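Local coordinates for free methionine-R-sulfoxide reductase (Saccharomyces cerevisiae, PDB 1F5M), which catalyses the thioredoxin-dependent reduction of the R-enantiomer of free methionine sulfoxide to methionine and takes part in protection against oxidative stress, at residues E26-S31 with E167-L172; S47-L52 with A67-T72; E22-Q27 with Y57-V62; T129-V134 with E156-V161. All blocks are in the same frame, centred on the assembly; numbering follows the deposited sequence.

Contact 1 of 4, residues E26-S31 with E167-L172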
loop_
_atom_site.group_PDB
_atom_site.type_symbol
_atom_site.label_atom_id
_atom_site.label_comp_id
_atom_site.label_asym_id
_atom_site.label_seq_id
_atom_site.Cartn_x
_atom_site.Cartn_y
_atom_site.Cartn_z
ATOM N N GLU B 26 18.453 4.550 9.682
ATOM C CA GLU B 26 19.005 3.358 10.281
ATOM C C GLU B 26 17.880 2.644 11.026
ATOM O O GLU B 26 17.810 1.422 11.030
ATOM C CB GLU B 26 20.167 3.704 11.230
ATOM C CG GLU B 26 20.879 2.456 11.730
ATOM C CD GLU B 26 21.017 1.365 10.634
ATOM O OE1 GLU B 26 21.741 1.627 9.598
ATOM O OE2 GLU B 26 20.391 0.263 10.833
ATOM N N GLN B 27 16.995 3.416 11.640
ATOM C CA GLN B 27 15.856 2.838 12.360
ATOM C C GLN B 27 14.905 2.155 11.406
ATOM O O GLN B 27 14.198 1.222 11.787
ATOM C CB GLN B 27 15.066 3.918 13.097
ATOM C CG GLN B 27 15.371 3.992 14.582
ATOM C CD GLN B 27 14.724 5.201 15.252
ATOM O OE1 GLN B 27 13.525 5.488 15.039
ATOM N NE2 GLN B 27 15.515 5.920 16.076
ATOM N N LEU B 28 14.842 2.656 10.178
ATOM C CA LEU B 28 13.939 2.063 9.202
ATOM C C LEU B 28 14.475 0.701 8.819
ATOM O O LEU B 28 13.716 -0.258 8.777
ATOM C CB LEU B 28 13.796 2.950 7.952
ATOM C CG LEU B 28 12.830 2.451 6.873
ATOM C CD1 LEU B 28 12.311 3.619 6.131
ATOM C CD2 LEU B 28 13.503 1.476 5.911
ATOM N N LEU B 29 15.775 0.602 8.545
ATOM C CA LEU B 29 16.378 -0.692 8.167
ATOM C C LEU B 29 16.134 -1.719 9.280
ATOM O O LEU B 29 15.801 -2.891 8.991
ATOM C CB LEU B 29 17.886 -0.530 7.909
ATOM C CG LEU B 29 18.307 0.329 6.690
ATOM C CD1 LEU B 29 19.827 0.382 6.645
ATOM C CD2 LEU B 29 17.732 -0.219 5.344
ATOM N N LEU B 30 16.279 -1.288 10.547
ATOM C CA LEU B 30 16.059 -2.182 11.699
ATOM C C LEU B 30 14.577 -2.569 11.804
ATOM O O LEU B 30 14.264 -3.712 12.098
ATOM C CB LEU B 30 16.501 -1.521 13.002
ATOM C CG LEU B 30 18.017 -1.298 13.083
ATOM C CD1 LEU B 30 18.376 -0.596 14.386
ATOM C CD2 LEU B 30 18.718 -2.658 12.977
ATOM N N SER B 31 13.667 -1.621 11.576
ATOM C CA SER B 31 12.238 -1.950 11.623
ATOM C C SER B 31 11.890 -2.925 10.480
ATOM O O SER B 31 11.139 -3.860 10.662
ATOM C CB SER B 31 11.374 -0.692 11.480
ATOM O OG SER B 31 11.394 0.140 12.641
ATOM N N GLU B 167 19.484 1.291 -1.259
ATOM C CA GLU B 167 20.100 0.105 -1.847
ATOM C C GLU B 167 20.344 -0.916 -0.745
ATOM O O GLU B 167 20.386 -2.093 -1.028
ATOM C CB GLU B 167 21.408 0.438 -2.610
ATOM C CG GLU B 167 21.109 1.189 -3.922
ATOM C CD GLU B 167 22.277 1.263 -4.897
ATOM O OE1 GLU B 167 23.434 1.120 -4.449
ATOM O OE2 GLU B 167 22.027 1.475 -6.119
ATOM N N LYS B 168 20.499 -0.487 0.507
ATOM C CA LYS B 168 20.698 -1.452 1.592
ATOM C C LYS B 168 19.349 -2.136 1.830
ATOM O O LYS B 168 19.278 -3.354 2.056
ATOM C CB LYS B 168 21.075 -0.765 2.883
ATOM C CG LYS B 168 22.538 -0.345 2.980
ATOM C CD LYS B 168 22.744 0.588 4.195
ATOM C CE LYS B 168 24.215 0.995 4.298
ATOM N NZ LYS B 168 24.467 1.983 5.380
ATOM N N LEU B 169 18.294 -1.332 1.743
ATOM C CA LEU B 169 16.941 -1.824 1.956
ATOM C C LEU B 169 16.549 -2.840 0.894
ATOM O O LEU B 169 15.855 -3.812 1.190
ATOM C CB LEU B 169 15.932 -0.666 1.938
ATOM C CG LEU B 169 14.446 -1.076 2.124
ATOM C CD1 LEU B 169 14.264 -1.769 3.493
ATOM C CD2 LEU B 169 13.565 0.184 2.060
ATOM N N ALA B 170 16.959 -2.581 -0.340
ATOM C CA ALA B 170 16.666 -3.445 -1.453
ATOM C C ALA B 170 17.341 -4.794 -1.209
ATOM O O ALA B 170 16.789 -5.839 -1.527
ATOM C CB ALA B 170 17.167 -2.785 -2.804
ATOM N N LYS B 171 18.545 -4.775 -0.653
ATOM C CA LYS B 171 19.237 -6.037 -0.381
ATOM C C LYS B 171 18.522 -6.850 0.724
ATOM O O LYS B 171 18.452 -8.088 0.665
ATOM C CB LYS B 171 20.694 -5.757 -0.004
ATOM C CG LYS B 171 21.541 -5.341 -1.189
ATOM C CD LYS B 171 22.945 -4.986 -0.734
ATOM C CE LYS B 171 23.791 -4.500 -1.912
ATOM N NZ LYS B 171 23.149 -3.321 -2.618
ATOM N N LEU B 172 17.964 -6.143 1.696
ATOM C CA LEU B 172 17.256 -6.771 2.807
ATOM C C LEU B 172 15.939 -7.365 2.330
ATOM O O LEU B 172 15.422 -8.351 2.915
ATOM C CB LEU B 172 16.966 -5.748 3.931
ATOM C CG LEU B 172 18.095 -5.252 4.818
ATOM C CD1 LEU B 172 17.567 -4.295 5.874
ATOM C CD2 LEU B 172 18.773 -6.439 5.468
HETATM O O HOH W 1 24.160 0.326 7.495
#
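Leu-29 lies against three residues of the facing helix, and its two methyl branches divide the work. CD1 rests on the aliphatic part of Lys-168, 3.8 Å from Lys-168 CD, and the two side chains cross at about a right angle, so the leucine meets the middle of the lysine chain and not its charged end. CD2 turns to the helix backbone, 3.8 Å from Leu-169 N, and also reaches Leu-169 CB. Leu-172 carries CG beside its own backbone N (chi1 -73°). Its methyl Leu-172 CD1 lies 3.8 Å from Leu-29 O and 4.1 Å from Leu-29 CD2. The preceding residue, Leu-28, has CG anti to its backbone N (chi1 -178°), and its CD2 meets both methyls of Leu-169, again with the side chains crossed at about a right angle. Lys-168 is extended beyond CG, and its NZ gives a hydrogen bond of 2.7 Å to the oxygen of water 1. That water makes a weak bond to Glu-26 OE1, and since OE1 and Lys-168 NZ are 5.0 Å apart, the opposite charges are linked through solvent and probably attract only modestly. Helices 21-36 and 160-176 pack side by side in the helical layer of the GAF fold, the segment axes nearly parallel, 4° apart, with a closest approach of 10.5 Å. Phe-165 of helix 160-176 continues the apolar surface beside Leu-29, Tyr-32 of helix 21-36 lies against Leu-169 and Leu-172, and helix 42-59 packs on Leu-28 through Leu-52 and Ala-56.

Contact 2 of 4, residues S47-L52 with A67-T72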
loop_
_atom_site.group_PDB
_atom_site.type_symbol
_atom_site.label_atom_id
_atom_site.label_comp_id
_atom_site.label_asym_id
_atom_site.label_seq_id
_atom_site.Cartn_x
_atom_site.Cartn_y
_atom_site.Cartn_z
ATOM N N SER B 47 4.430 -4.200 1.620
ATOM C CA SER B 47 3.409 -3.270 2.048
ATOM C C SER B 47 3.865 -2.519 3.283
ATOM O O SER B 47 3.659 -1.333 3.363
ATOM C CB SER B 47 2.102 -4.011 2.350
ATOM O OG SER B 47 1.571 -4.512 1.133
ATOM N N ASN B 48 4.425 -3.210 4.279
ATOM C CA ASN B 48 4.904 -2.511 5.473
ATOM C C ASN B 48 6.115 -1.662 5.088
ATOM O O ASN B 48 6.284 -0.537 5.570
ATOM C CB ASN B 48 5.282 -3.491 6.575
ATOM C CG ASN B 48 4.073 -3.831 7.454
ATOM O OD1 ASN B 48 3.166 -3.032 7.559
ATOM N ND2 ASN B 48 4.078 -4.976 8.080
ATOM N N ALA B 49 6.924 -2.183 4.195
ATOM C CA ALA B 49 8.059 -1.366 3.737
ATOM C C ALA B 49 7.587 -0.017 3.168
ATOM O O ALA B 49 8.153 1.041 3.500
ATOM C CB ALA B 49 8.820 -2.107 2.695
ATOM N N SER B 50 6.568 -0.031 2.300
ATOM C CA SER B 50 6.115 1.221 1.707
ATOM C C SER B 50 5.700 2.200 2.813
ATOM O O SER B 50 5.954 3.391 2.723
ATOM C CB SER B 50 4.961 0.976 0.705
ATOM O OG SER B 50 3.755 0.633 1.367
ATOM N N SER B 51 5.084 1.707 3.887
ATOM C CA SER B 51 4.688 2.598 4.969
ATOM C C SER B 51 5.916 3.185 5.737
ATOM O O SER B 51 5.915 4.341 6.168
ATOM C CB SER B 51 3.796 1.818 5.922
ATOM O OG SER B 51 3.386 2.634 6.961
ATOM N N LEU B 52 6.957 2.380 5.904
ATOM C CA LEU B 52 8.187 2.775 6.599
ATOM C C LEU B 52 8.824 3.929 5.795
ATOM O O LEU B 52 9.098 5.021 6.342
ATOM C CB LEU B 52 9.181 1.575 6.667
ATOM C CG LEU B 52 8.872 0.509 7.736
ATOM C CD1 LEU B 52 9.900 -0.658 7.718
ATOM C CD2 LEU B 52 8.884 1.217 9.119
ATOM N N ALA B 67 5.436 6.569 -2.350
ATOM C CA ALA B 67 6.538 5.724 -1.909
ATOM C C ALA B 67 6.037 4.340 -2.062
ATOM O O ALA B 67 5.049 3.934 -1.388
ATOM C CB ALA B 67 6.949 6.021 -0.437
ATOM N N GLY B 68 6.706 3.577 -2.914
ATOM C CA GLY B 68 6.222 2.235 -3.148
ATOM C C GLY B 68 7.069 1.372 -4.017
ATOM O O GLY B 68 8.267 1.644 -4.233
ATOM N N PHE B 69 6.446 0.330 -4.553
ATOM C CA PHE B 69 7.155 -0.662 -5.362
ATOM C C PHE B 69 6.488 -1.137 -6.659
ATOM O O PHE B 69 5.247 -1.079 -6.799
ATOM C CB PHE B 69 7.393 -1.957 -4.567
ATOM C CG PHE B 69 8.092 -1.765 -3.238
ATOM C CD1 PHE B 69 7.381 -1.301 -2.111
ATOM C CD2 PHE B 69 9.478 -1.952 -3.146
ATOM C CE1 PHE B 69 8.056 -1.011 -0.912
ATOM C CE2 PHE B 69 10.159 -1.657 -1.933
ATOM C CZ PHE B 69 9.445 -1.184 -0.831
ATOM N N TYR B 70 7.343 -1.651 -7.569
ATOM C CA TYR B 70 6.916 -2.309 -8.817
ATOM C C TYR B 70 7.694 -3.616 -8.758
ATOM O O TYR B 70 8.773 -3.647 -8.197
ATOM C CB TYR B 70 7.306 -1.534 -10.067
ATOM C CG TYR B 70 6.334 -0.415 -10.366
ATOM C CD1 TYR B 70 6.428 0.816 -9.704
ATOM C CD2 TYR B 70 5.279 -0.605 -11.260
ATOM C CE1 TYR B 70 5.506 1.809 -9.922
ATOM C CE2 TYR B 70 4.333 0.410 -11.486
ATOM C CZ TYR B 70 4.450 1.605 -10.818
ATOM O OH TYR B 70 3.513 2.628 -11.020
ATOM N N VAL B 71 7.184 -4.694 -9.331
ATOM C CA VAL B 71 7.900 -5.950 -9.233
ATOM C C VAL B 71 7.855 -6.542 -10.616
ATOM O O VAL B 71 6.912 -6.322 -11.368
ATOM C CB VAL B 71 7.222 -6.924 -8.222
ATOM C CG1 VAL B 71 7.159 -6.277 -6.803
ATOM C CG2 VAL B 71 5.823 -7.270 -8.723
ATOM N N THR B 72 8.889 -7.285 -10.954
ATOM C CA THR B 72 8.981 -7.856 -12.284
ATOM C C THR B 72 7.894 -8.900 -12.438
ATOM O O THR B 72 7.727 -9.771 -11.583
ATOM C CB THR B 72 10.395 -8.449 -12.513
ATOM O OG1 THR B 72 11.365 -7.418 -12.288
ATOM C CG2 THR B 72 10.561 -8.973 -13.955
#
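Ser-50 OG gives a 2.8 Å hydrogen bond to Ser-47 O, one helical turn back, approaching with a C=O...donor angle of 130° and tilted out of the carbonyl plane. Its chi1 of 72° sets OG between the backbone N and the carbonyl carbon, within reach of that oxygen, and a weak hydrogen bond links the same hydroxyl to Gln-86 OE1. The residue meets the strand through its carbon: Ser-50 CB sits 3.6 Å from Ala-67 O and also touches Gly-68 CA, where the backbones draw nearest, 5.0 Å between Ser-50 CA and Gly-68 CA. A helix lying against the antiparallel sheet in this way belongs to the GAF fold; here helix 42-59 packs on strand 64-72, the segment axes approaching to 7.1 Å with their N-to-C directions 146° apart. Glycine brings no side chain into this narrow approach. Phe-69 points its side chain toward the helix. Its CE1 edge meets the backbone of Ser-50, with Ser-50 N near the ring plane and 3.7 Å from Phe-69 CE1, whereas the methyl Ala-49 CB comes to the ring obliquely, 3.7 Å from Phe-69 CZ. Leu-46 and Ile-53 of the same helix also touch this ring. The opposite side of the helix belongs to the dimer interface, where Ser-51 OG bonds to Gly-87 O of the second subunit and Asn-48 OD1 accepts from Ala-90 N of that subunit.

Contact 3 of 4, residues E22-Q27 with Y57-V62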
loop_
_atom_site.group_PDB
_atom_site.type_symbol
_atom_site.label_atom_id
_atom_site.label_comp_id
_atom_site.label_asym_id
_atom_site.label_seq_id
_atom_site.Cartn_x
_atom_site.Cartn_y
_atom_site.Cartn_z
ATOM N N GLU B 22 20.345 10.235 9.491
ATOM C CA GLU B 22 21.006 8.941 9.636
ATOM C C GLU B 22 20.267 8.062 10.635
ATOM O O GLU B 22 20.105 6.868 10.406
ATOM C CB GLU B 22 22.476 9.111 10.059
ATOM C CG GLU B 22 23.275 10.095 9.149
ATOM C CD GLU B 22 23.046 9.888 7.625
ATOM O OE1 GLU B 22 23.461 8.817 7.106
ATOM O OE2 GLU B 22 22.467 10.800 6.953
ATOM N N GLU B 23 19.817 8.646 11.741
ATOM C CA GLU B 23 19.086 7.877 12.769
ATOM C C GLU B 23 17.788 7.298 12.211
ATOM O O GLU B 23 17.457 6.129 12.439
ATOM C CB GLU B 23 18.686 8.759 13.961
ATOM C CG GLU B 23 19.806 9.268 14.830
ATOM C CD GLU B 23 19.273 9.962 16.085
ATOM O OE1 GLU B 23 18.526 10.966 15.950
ATOM O OE2 GLU B 23 19.597 9.498 17.213
ATOM N N ILE B 24 17.033 8.153 11.520
ATOM C CA ILE B 24 15.758 7.772 10.940
ATOM C C ILE B 24 15.903 6.631 9.929
ATOM O O ILE B 24 15.149 5.667 9.939
ATOM C CB ILE B 24 15.098 9.005 10.273
ATOM C CG1 ILE B 24 14.745 10.029 11.353
ATOM C CG2 ILE B 24 13.873 8.592 9.474
ATOM C CD1 ILE B 24 14.073 11.264 10.809
ATOM N N LEU B 25 16.889 6.715 9.066
ATOM C CA LEU B 25 17.052 5.677 8.064
ATOM C C LEU B 25 17.613 4.402 8.666
ATOM O O LEU B 25 17.300 3.274 8.211
ATOM C CB LEU B 25 17.959 6.194 6.934
ATOM C CG LEU B 25 17.440 7.476 6.256
ATOM C CD1 LEU B 25 18.330 7.861 5.080
ATOM C CD2 LEU B 25 16.024 7.249 5.790
ATOM N N GLU B 26 18.453 4.550 9.682
ATOM C CA GLU B 26 19.005 3.358 10.281
ATOM C C GLU B 26 17.880 2.644 11.026
ATOM O O GLU B 26 17.810 1.422 11.030
ATOM C CB GLU B 26 20.167 3.704 11.230
ATOM C CG GLU B 26 20.879 2.456 11.730
ATOM C CD GLU B 26 21.017 1.365 10.634
ATOM O OE1 GLU B 26 21.741 1.627 9.598
ATOM O OE2 GLU B 26 20.391 0.263 10.833
ATOM N N GLN B 27 16.995 3.416 11.640
ATOM C CA GLN B 27 15.856 2.838 12.360
ATOM C C GLN B 27 14.905 2.155 11.406
ATOM O O GLN B 27 14.198 1.222 11.787
ATOM C CB GLN B 27 15.066 3.918 13.097
ATOM C CG GLN B 27 15.371 3.992 14.582
ATOM C CD GLN B 27 14.724 5.201 15.252
ATOM O OE1 GLN B 27 13.525 5.488 15.039
ATOM N NE2 GLN B 27 15.515 5.920 16.076
ATOM N N TYR B 57 10.343 9.671 5.130
ATOM C CA TYR B 57 10.528 10.891 4.353
ATOM C C TYR B 57 9.645 12.035 4.797
ATOM O O TYR B 57 10.047 13.197 4.680
ATOM C CB TYR B 57 10.367 10.622 2.852
ATOM C CG TYR B 57 11.651 10.059 2.316
ATOM C CD1 TYR B 57 11.888 8.689 2.343
ATOM C CD2 TYR B 57 12.706 10.914 1.952
ATOM C CE1 TYR B 57 13.147 8.170 2.047
ATOM C CE2 TYR B 57 13.968 10.406 1.654
ATOM C CZ TYR B 57 14.184 9.036 1.711
ATOM O OH TYR B 57 15.435 8.500 1.529
ATOM N N LYS B 58 8.459 11.727 5.330
ATOM C CA LYS B 58 7.569 12.782 5.795
ATOM C C LYS B 58 8.235 13.457 6.978
ATOM O O LYS B 58 8.183 14.678 7.101
ATOM C CB LYS B 58 6.185 12.219 6.243
ATOM C CG LYS B 58 5.139 12.113 5.107
ATOM C CD LYS B 58 5.068 13.441 4.347
ATOM C CE LYS B 58 3.997 13.525 3.254
ATOM N NZ LYS B 58 4.321 14.637 2.217
ATOM N N SER B 59 8.864 12.673 7.857
ATOM C CA SER B 59 9.486 13.270 9.031
ATOM C C SER B 59 10.779 13.996 8.672
ATOM O O SER B 59 11.140 14.944 9.362
ATOM C CB SER B 59 9.714 12.231 10.134
ATOM O OG SER B 59 10.824 11.434 9.853
ATOM N N LEU B 60 11.452 13.579 7.598
ATOM C CA LEU B 60 12.683 14.269 7.136
ATOM C C LEU B 60 12.281 15.558 6.424
ATOM O O LEU B 60 13.125 16.291 5.877
ATOM C CB LEU B 60 13.460 13.412 6.138
ATOM C CG LEU B 60 14.580 12.468 6.584
ATOM C CD1 LEU B 60 14.876 12.598 8.051
ATOM C CD2 LEU B 60 14.205 11.071 6.222
ATOM N N ALA B 61 10.977 15.798 6.383
ATOM C CA ALA B 61 10.427 16.993 5.776
ATOM C C ALA B 61 10.682 17.125 4.266
ATOM O O ALA B 61 10.925 18.222 3.757
ATOM C CB ALA B 61 10.943 18.257 6.542
ATOM N N VAL B 62 10.668 15.990 3.575
ATOM C CA VAL B 62 10.784 15.939 2.141
ATOM C C VAL B 62 9.292 15.819 1.773
ATOM O O VAL B 62 8.569 14.943 2.310
ATOM C CB VAL B 62 11.566 14.679 1.693
ATOM C CG1 VAL B 62 11.536 14.568 0.177
ATOM C CG2 VAL B 62 13.051 14.793 2.142
#
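Ile-24 and Leu-60 lie alongside each other, their side chains running in opposite senses, where helix 21-36 packs against the C-terminal end of helix 42-59, in the helical layer of the GAF fold. That end is closed by a Schellman motif: Ala-61 has a positive phi of 64°, and two bonds turn back into the last turn, Val-62 N to Tyr-57 O and Ala-61 N to Lys-58 O. The side chain of Ile-24 leaves the helix with CB directed at the other segment and splits into two branches. Its CG2 lies anti to the backbone N and meets Leu-60 CD2 at 4.1 Å, with Ser-59 OG only slightly farther off. On the other branch CG1, placed beside the backbone N by a chi1 of -66°, comes within 4.2 Å of Leu-60 CD1. At the tip, CD1 reaches the same leucine methyl, though the modelled separation there is doubtful, and stands 3.4 Å from Ser-59 OG. This hydroxyl has its polar partner in its own helix, a hydrogen bond to Ala-56 O, so toward Ile-24 it offers a van der Waals contact. An alanine in place of Ile-24 would probably leave a gap beside both methyls of Leu-60 and next to Ser-59 OG, with Leu-60 less restrained in its rotation. Tyr-15 and Leu-19 also border the isoleucine. The next residue, Leu-25, extends the apolar seam by setting CD2 4.3 Å from Leu-60 CD2. The same methyl, Leu-25 CD2, lies 4.5 Å from Tyr-57 OH, whose hydrogen-bond partner is Asp-162 OD1.

Contact 4 of 4, residues T129-V134 with E156-V161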
loop_
_atom_site.group_PDB
_atom_site.type_symbol
_atom_site.label_atom_id
_atom_site.label_comp_id
_atom_site.label_asym_id
_atom_site.label_seq_id
_atom_site.Cartn_x
_atom_site.Cartn_y
_atom_site.Cartn_z
ATOM N N THR B 129 4.354 15.213 -9.702
ATOM C CA THR B 129 5.642 14.759 -9.301
ATOM C C THR B 129 6.690 15.637 -10.001
ATOM O O THR B 129 6.585 15.875 -11.203
ATOM C CB THR B 129 5.829 13.253 -9.689
ATOM O OG1 THR B 129 4.941 12.434 -8.905
ATOM C CG2 THR B 129 7.277 12.811 -9.414
ATOM N N LYS B 130 7.680 16.130 -9.256
ATOM C CA LYS B 130 8.748 16.940 -9.857
ATOM C C LYS B 130 10.099 16.268 -9.784
ATOM O O LYS B 130 10.955 16.531 -10.619
ATOM C CB LYS B 130 8.842 18.324 -9.187
ATOM C CG LYS B 130 7.896 19.339 -9.807
ATOM C CD LYS B 130 7.855 20.629 -8.970
ATOM C CE LYS B 130 6.833 21.560 -9.676
ATOM N NZ LYS B 130 6.679 22.826 -8.957
ATOM N N SER B 131 10.344 15.472 -8.750
ATOM C CA SER B 131 11.617 14.771 -8.665
ATOM C C SER B 131 11.318 13.384 -8.229
ATOM O O SER B 131 10.238 13.138 -7.693
ATOM C CB SER B 131 12.644 15.460 -7.737
ATOM O OG SER B 131 12.208 15.630 -6.417
ATOM N N GLU B 132 12.269 12.471 -8.461
ATOM C CA GLU B 132 12.058 11.051 -8.204
ATOM C C GLU B 132 13.367 10.258 -8.033
ATOM O O GLU B 132 14.441 10.634 -8.546
ATOM C CB GLU B 132 11.236 10.468 -9.397
ATOM C CG GLU B 132 10.720 9.019 -9.242
ATOM C CD GLU B 132 9.763 8.525 -10.385
ATOM O OE1 GLU B 132 9.385 7.325 -10.396
ATOM O OE2 GLU B 132 9.364 9.315 -11.275
ATOM N N ILE B 133 13.288 9.181 -7.265
ATOM C CA ILE B 133 14.425 8.286 -7.065
ATOM C C ILE B 133 13.923 6.862 -7.191
ATOM O O ILE B 133 12.875 6.475 -6.595
ATOM C CB ILE B 133 15.127 8.504 -5.701
ATOM C CG1 ILE B 133 16.343 7.574 -5.576
ATOM C CG2 ILE B 133 14.139 8.236 -4.559
ATOM C CD1 ILE B 133 17.302 7.924 -4.451
ATOM N N VAL B 134 14.627 6.073 -7.993
ATOM C CA VAL B 134 14.233 4.672 -8.193
ATOM C C VAL B 134 15.428 3.786 -8.003
ATOM O O VAL B 134 16.480 3.975 -8.628
ATOM C CB VAL B 134 13.650 4.392 -9.588
ATOM C CG1 VAL B 134 13.152 2.948 -9.651
ATOM C CG2 VAL B 134 12.525 5.344 -9.870
ATOM N N GLU B 156 14.647 18.343 -7.096
ATOM C CA GLU B 156 15.803 18.060 -6.253
ATOM C C GLU B 156 15.471 17.520 -4.867
ATOM O O GLU B 156 16.069 17.919 -3.857
ATOM C CB GLU B 156 16.647 19.343 -6.111
ATOM C CG GLU B 156 17.218 19.899 -7.432
ATOM C CD GLU B 156 17.411 21.442 -7.416
ATOM O OE1 GLU B 156 17.536 22.053 -8.511
ATOM O OE2 GLU B 156 17.442 22.061 -6.316
ATOM N N GLY B 157 14.535 16.605 -4.782
ATOM C CA GLY B 157 14.226 16.107 -3.447
ATOM C C GLY B 157 15.133 15.011 -2.896
ATOM O O GLY B 157 15.112 14.781 -1.701
ATOM N N PHE B 158 15.944 14.371 -3.745
ATOM C CA PHE B 158 16.811 13.240 -3.337
ATOM C C PHE B 158 18.311 13.355 -3.647
ATOM O O PHE B 158 18.713 14.067 -4.575
ATOM C CB PHE B 158 16.287 11.962 -3.976
ATOM C CG PHE B 158 14.833 11.753 -3.772
ATOM C CD1 PHE B 158 13.919 12.061 -4.777
ATOM C CD2 PHE B 158 14.358 11.283 -2.549
ATOM C CE1 PHE B 158 12.528 11.905 -4.573
ATOM C CE2 PHE B 158 12.986 11.125 -2.317
ATOM C CZ PHE B 158 12.059 11.439 -3.336
ATOM N N ASP B 159 19.134 12.613 -2.896
ATOM C CA ASP B 159 20.579 12.664 -3.109
ATOM C C ASP B 159 21.178 11.268 -2.879
ATOM O O ASP B 159 20.441 10.300 -2.610
ATOM C CB ASP B 159 21.201 13.694 -2.166
ATOM C CG ASP B 159 20.986 13.354 -0.704
ATOM O OD1 ASP B 159 20.794 14.281 0.118
ATOM O OD2 ASP B 159 21.033 12.170 -0.371
ATOM N N HIS B 160 22.490 11.142 -2.956
ATOM C CA HIS B 160 23.086 9.814 -2.801
ATOM C C HIS B 160 23.040 9.144 -1.419
ATOM O O HIS B 160 23.400 7.973 -1.308
ATOM C CB HIS B 160 24.506 9.809 -3.361
ATOM C CG HIS B 160 24.529 9.839 -4.853
ATOM N ND1 HIS B 160 24.258 10.978 -5.573
ATOM C CD2 HIS B 160 24.659 8.843 -5.760
ATOM C CE1 HIS B 160 24.213 10.684 -6.862
ATOM N NE2 HIS B 160 24.452 9.393 -6.999
ATOM N N VAL B 161 22.643 9.874 -0.373
ATOM C CA VAL B 161 22.480 9.251 0.935
ATOM C C VAL B 161 21.174 8.435 0.830
ATOM O O VAL B 161 21.050 7.376 1.421
ATOM C CB VAL B 161 22.286 10.299 2.074
ATOM C CG1 VAL B 161 21.395 9.693 3.225
ATOM C CG2 VAL B 161 23.646 10.709 2.631
#
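A chi1 of -50° puts Phe-158 CG beside its own backbone N, and a chi1 of -178° on Ile-133 sends CG1 anti to N, leaving CG2 in the crowded position that faces the phenyl ring. The result is a CH-pi contact: Ile-133 CG2 stands 3.6 Å from the ring centroid of Phe-158, 9° off the normal, over the centre of one face. This joins strand 131-138 of the GAF sheet to the loop that leads into helix 160-176. The strand begins in a classic beta bulge, where Lys-130 and Ser-131 both face Cys-152. Around the ring's CE1 the strand backbone takes over: Glu-132 CA approaches Phe-158 CE1 obliquely at 3.8 Å, and Ser-131 O lies at the edge, near the ring plane. An alanine in place of Phe-158 would probably leave Ile-133 CG2 without its aromatic face and open a gap beside Glu-132 CA. A polar tie holds the loop at Gly-157, where Gly-157 N donates a bent hydrogen bond to Ser-131 OG at 3.0 Å; the hydroxyl also bonds to Asp-154 O, so two backbone groups grip it. Farther on, Asp-159 is the N-cap of helix 160-176, and Asp-159 OD2 accepts from Val-161 N at 2.8 Å, met on the anti side and out of the carboxylate plane.

Taken along the chain, contacts 1 and 3 start from the same helix, 21-36, and share Glu-26 and Gln-27, while contact 3 crosses contact 2 on helix 42-59. Contacts 2 and 4 follow in series and lie inside the loop that contact 1 closes with helix 160-176. Contacts 1 and 3 join helices to one another, and contacts 2 and 4 reach the antiparallel sheet through strands 64-72 and 131-138. Centres lie about 12 to 18 Å apart. Contacts 1 and 2 touch through Leu-28 and Leu-52, contacts 3 and 4 through Leu-25 and Val-161, making one continuous helical layer on the GAF sheet.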